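Local coordinates for elongation factor G (Thermus thermophilus, PDB 2DY1), which binds GTP and magnesium and, as a member of the elongation factor G family, probably hydrolyses GTP while driving translocation during protein synthesis, at residues Pro283-Val291 / Leu356-Gln364. Numbering follows the deposited sequence.
Sequences PPLAKVFKV and LHRGMVLWQ
A286 and L362 face each other as an antiparallel hydrogen-bonded pair, a compact example of how an edge strand is held by backbone bonding while its side chains join separate surfaces. Two further backbone bonds extend the grip: the amide of Q364 donates to the carbonyl of P284, and that of V288 donates in the carbonyl plane to M360 O, 2.9 Å from N to O. L362 N instead sits above the carbonyl plane of A286, although its N-H points almost straight at the oxygen (173°). Just ahead of V361 the chain makes a type II turn, H357 to M360, whose G359 N donates to V288 O at 2.7 Å; the backbone angles of G359 would press a CB against the preceding carbonyl.

Side-chain packing takes in both faces of the sheet. On one, L285 CD1 lies 4.0 Å from V361 CG1; on the other, the CB atoms of A286 and L362 are 4.2 Å apart. V288 points at the turn segment, its CG2 against M360 CB and L362 CD1, while CG1, anti to the amide nitrogen (chi1 174°), rests 3.4 Å from H357 O. The extended side chain of Q364 crosses the P284 ring, bringing OE1 to 3.4 Å from P284 CD.

Among polar side chains, Q364 NE2 bonds to S315 O. An alanine at Q364 is likely to leave the P284 ring uncovered on that side and S315 O without this donor. At the turn, water 1 bridges F289 O and R358 NE, accepting from NE at 3.0 Å, and R358 NH2 bonds to G89 O. From the strand, K287 NZ forms a salt bridge with E96 and a hydrogen bond to P374 O; K290 NZ forms a salt bridge with E90. Main-chain bonding thus fastens 361-363 as an outer strand of domain 2, leaving long basic side chains to tie that domain to the GTP-binding domain.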
loop_
_atom_site.group_PDB
_atom_site.type_symbol
_atom_site.label_atom_id
_atom_site.label_comp_id
_atom_site.label_asym_id
_atom_site.label_seq_id
_atom_site.Cartn_x
_atom_site.Cartn_y
_atom_site.Cartn_z
ATOM N N PRO A 283 -19.092 -24.449 -5.004
ATOM C CA PRO A 283 -19.807 -23.668 -3.995
ATOM C C PRO A 283 -19.305 -22.242 -3.939
ATOM O O PRO A 283 -18.163 -21.963 -4.292
ATOM C CB PRO A 283 -19.491 -24.386 -2.678
ATOM C CG PRO A 283 -18.842 -25.697 -3.090
ATOM C CD PRO A 283 -18.152 -25.386 -4.372
ATOM N N PRO A 284 -20.170 -21.326 -3.489
ATOM C CA PRO A 284 -19.823 -19.914 -3.365
ATOM C C PRO A 284 -18.503 -19.689 -2.624
ATOM O O PRO A 284 -18.216 -20.326 -1.592
ATOM C CB PRO A 284 -21.016 -19.349 -2.604
ATOM C CG PRO A 284 -22.155 -20.117 -3.192
ATOM C CD PRO A 284 -21.608 -21.539 -3.237
ATOM N N LEU A 285 -17.675 -18.800 -3.175
ATOM C CA LEU A 285 -16.394 -18.426 -2.574
ATOM C C LEU A 285 -16.300 -16.955 -2.905
ATOM O O LEU A 285 -16.439 -16.576 -4.065
ATOM C CB LEU A 285 -15.215 -19.165 -3.203
ATOM C CG LEU A 285 -13.831 -18.679 -2.728
ATOM C CD1 LEU A 285 -13.659 -18.894 -1.214
ATOM C CD2 LEU A 285 -12.748 -19.406 -3.510
ATOM N N ALA A 286 -16.115 -16.134 -1.875
ATOM C CA ALA A 286 -16.055 -14.683 -2.048
ATOM C C ALA A 286 -15.103 -14.052 -1.043
ATOM O O ALA A 286 -14.657 -14.680 -0.082
ATOM C CB ALA A 286 -17.449 -14.085 -1.857
ATOM N N LYS A 287 -14.810 -12.780 -1.258
ATOM C CA LYS A 287 -13.922 -12.079 -0.350
ATOM C C LYS A 287 -14.264 -10.592 -0.334
ATOM O O LYS A 287 -14.641 -10.039 -1.364
ATOM C CB LYS A 287 -12.472 -12.265 -0.811
ATOM C CG LYS A 287 -11.458 -11.591 0.065
ATOM C CD LYS A 287 -10.036 -12.043 -0.291
ATOM C CE LYS A 287 -9.023 -11.362 0.592
ATOM N NZ LYS A 287 -7.653 -11.873 0.343
ATOM N N VAL A 288 -14.150 -9.961 0.835
ATOM C CA VAL A 288 -14.396 -8.513 0.948
ATOM C C VAL A 288 -13.037 -7.911 0.557
ATOM O O VAL A 288 -12.065 -8.045 1.305
ATOM C CB VAL A 288 -14.722 -8.126 2.400
ATOM C CG1 VAL A 288 -14.838 -6.611 2.534
ATOM C CG2 VAL A 288 -16.048 -8.775 2.833
ATOM N N PHE A 289 -12.960 -7.265 -0.611
ATOM C CA PHE A 289 -11.674 -6.719 -1.050
ATOM C C PHE A 289 -11.470 -5.271 -0.667
ATOM O O PHE A 289 -10.359 -4.772 -0.721
ATOM C CB PHE A 289 -11.463 -6.923 -2.567
ATOM C CG PHE A 289 -12.348 -6.087 -3.438
ATOM C CD1 PHE A 289 -11.894 -4.858 -3.940
ATOM C CD2 PHE A 289 -13.615 -6.548 -3.803
ATOM C CE1 PHE A 289 -12.723 -4.102 -4.818
ATOM C CE2 PHE A 289 -14.431 -5.818 -4.657
ATOM C CZ PHE A 289 -13.985 -4.592 -5.168
ATOM N N LYS A 290 -12.557 -4.597 -0.328
ATOM C CA LYS A 290 -12.451 -3.207 0.146
ATOM C C LYS A 290 -13.706 -2.813 0.884
ATOM O O LYS A 290 -14.764 -3.458 0.763
ATOM C CB LYS A 290 -12.211 -2.206 -1.002
ATOM C CG LYS A 290 -13.393 -2.014 -1.922
ATOM C CD LYS A 290 -13.252 -0.793 -2.843
ATOM C CE LYS A 290 -13.644 0.491 -2.090
ATOM N NZ LYS A 290 -13.183 1.741 -2.800
ATOM N N VAL A 291 -13.596 -1.706 1.611
ATOM C CA VAL A 291 -14.706 -1.205 2.399
ATOM C C VAL A 291 -14.781 0.309 2.256
ATOM O O VAL A 291 -13.738 0.964 2.150
ATOM C CB VAL A 291 -14.474 -1.521 3.898
ATOM C CG1 VAL A 291 -15.451 -0.731 4.769
ATOM C CG2 VAL A 291 -14.654 -3.031 4.153
ATOM N N LEU A 356 -18.465 -6.524 8.493
ATOM C CA LEU A 356 -17.676 -7.118 7.401
ATOM C C LEU A 356 -16.443 -6.260 7.149
ATOM O O LEU A 356 -16.565 -5.090 6.799
ATOM C CB LEU A 356 -18.510 -7.193 6.117
ATOM C CG LEU A 356 -19.736 -8.114 6.171
ATOM C CD1 LEU A 356 -20.514 -8.054 4.853
ATOM C CD2 LEU A 356 -19.269 -9.538 6.470
ATOM N N HIS A 357 -15.266 -6.860 7.303
ATOM C CA HIS A 357 -14.009 -6.134 7.167
ATOM C C HIS A 357 -13.186 -6.522 5.964
ATOM O O HIS A 357 -13.316 -7.630 5.435
ATOM C CB HIS A 357 -13.192 -6.358 8.434
ATOM C CG HIS A 357 -13.975 -6.140 9.694
ATOM N ND1 HIS A 357 -14.479 -4.907 10.060
ATOM C CD2 HIS A 357 -14.359 -7.005 10.663
ATOM C CE1 HIS A 357 -15.139 -5.025 11.199
ATOM N NE2 HIS A 357 -15.082 -6.288 11.587
ATOM N N ARG A 358 -12.300 -5.622 5.545
ATOM C CA ARG A 358 -11.447 -5.908 4.404
ATOM C C ARG A 358 -10.672 -7.204 4.660
ATOM O O ARG A 358 -10.136 -7.401 5.756
ATOM C CB ARG A 358 -10.447 -4.763 4.197
ATOM C CG ARG A 358 -9.558 -4.897 2.950
ATOM C CD ARG A 358 -8.571 -3.710 2.869
ATOM N NE ARG A 358 -7.787 -3.690 1.628
ATOM C CZ ARG A 358 -6.737 -4.470 1.363
ATOM N NH1 ARG A 358 -6.307 -5.363 2.250
ATOM N NH2 ARG A 358 -6.113 -4.360 0.191
ATOM N N GLY A 359 -10.627 -8.075 3.647
ATOM C CA GLY A 359 -9.879 -9.316 3.738
ATOM C C GLY A 359 -10.655 -10.537 4.195
ATOM O O GLY A 359 -10.141 -11.666 4.156
ATOM N N MET A 360 -11.882 -10.313 4.626
ATOM C CA MET A 360 -12.744 -11.386 5.122
ATOM C C MET A 360 -13.177 -12.312 3.985
ATOM O O MET A 360 -13.650 -11.861 2.937
ATOM C CB MET A 360 -13.964 -10.742 5.777
ATOM C CG MET A 360 -14.778 -11.619 6.687
ATOM S SD MET A 360 -15.914 -10.527 7.557
ATOM C CE MET A 360 -14.957 -9.771 8.486
ATOM N N VAL A 361 -13.026 -13.617 4.202
ATOM C CA VAL A 361 -13.412 -14.614 3.209
ATOM C C VAL A 361 -14.812 -15.125 3.548
ATOM O O VAL A 361 -15.179 -15.249 4.728
ATOM C CB VAL A 361 -12.400 -15.776 3.220
ATOM C CG1 VAL A 361 -12.744 -16.792 2.116
ATOM C CG2 VAL A 361 -10.975 -15.218 3.012
ATOM N N LEU A 362 -15.618 -15.364 2.518
ATOM C CA LEU A 362 -16.978 -15.857 2.709
ATOM C C LEU A 362 -17.143 -17.097 1.847
ATOM O O LEU A 362 -16.602 -17.180 0.747
ATOM C CB LEU A 362 -17.987 -14.786 2.294
ATOM C CG LEU A 362 -17.710 -13.428 2.944
ATOM C CD1 LEU A 362 -18.326 -12.320 2.103
ATOM C CD2 LEU A 362 -18.234 -13.419 4.339
ATOM N N TRP A 363 -17.911 -18.066 2.328
ATOM C CA TRP A 363 -18.039 -19.285 1.555
ATOM C C TRP A 363 -19.275 -20.079 1.931
ATOM O O TRP A 363 -19.968 -19.761 2.885
ATOM C CB TRP A 363 -16.821 -20.190 1.843
ATOM C CG TRP A 363 -16.769 -20.707 3.290
ATOM C CD1 TRP A 363 -17.296 -21.883 3.770
ATOM C CD2 TRP A 363 -16.211 -20.032 4.430
ATOM N NE1 TRP A 363 -17.103 -21.976 5.133
ATOM C CE2 TRP A 363 -16.438 -20.857 5.564
ATOM C CE3 TRP A 363 -15.542 -18.814 4.603
ATOM C CZ2 TRP A 363 -16.016 -20.498 6.853
ATOM C CZ3 TRP A 363 -15.118 -18.456 5.895
ATOM C CH2 TRP A 363 -15.359 -19.297 6.998
ATOM N N GLN A 364 -19.507 -21.134 1.154
ATOM C CA GLN A 364 -20.533 -22.118 1.482
ATOM C C GLN A 364 -19.765 -23.438 1.407
ATOM O O GLN A 364 -18.777 -23.550 0.681
ATOM C CB GLN A 364 -21.699 -22.110 0.498
ATOM C CG GLN A 364 -22.651 -20.981 0.774
ATOM C CD GLN A 364 -23.891 -21.058 -0.079
ATOM O OE1 GLN A 364 -24.035 -21.967 -0.902
ATOM N NE2 GLN A 364 -24.795 -20.108 0.110
HETATM O O HOH W 1 -8.632 -2.747 -1.102
#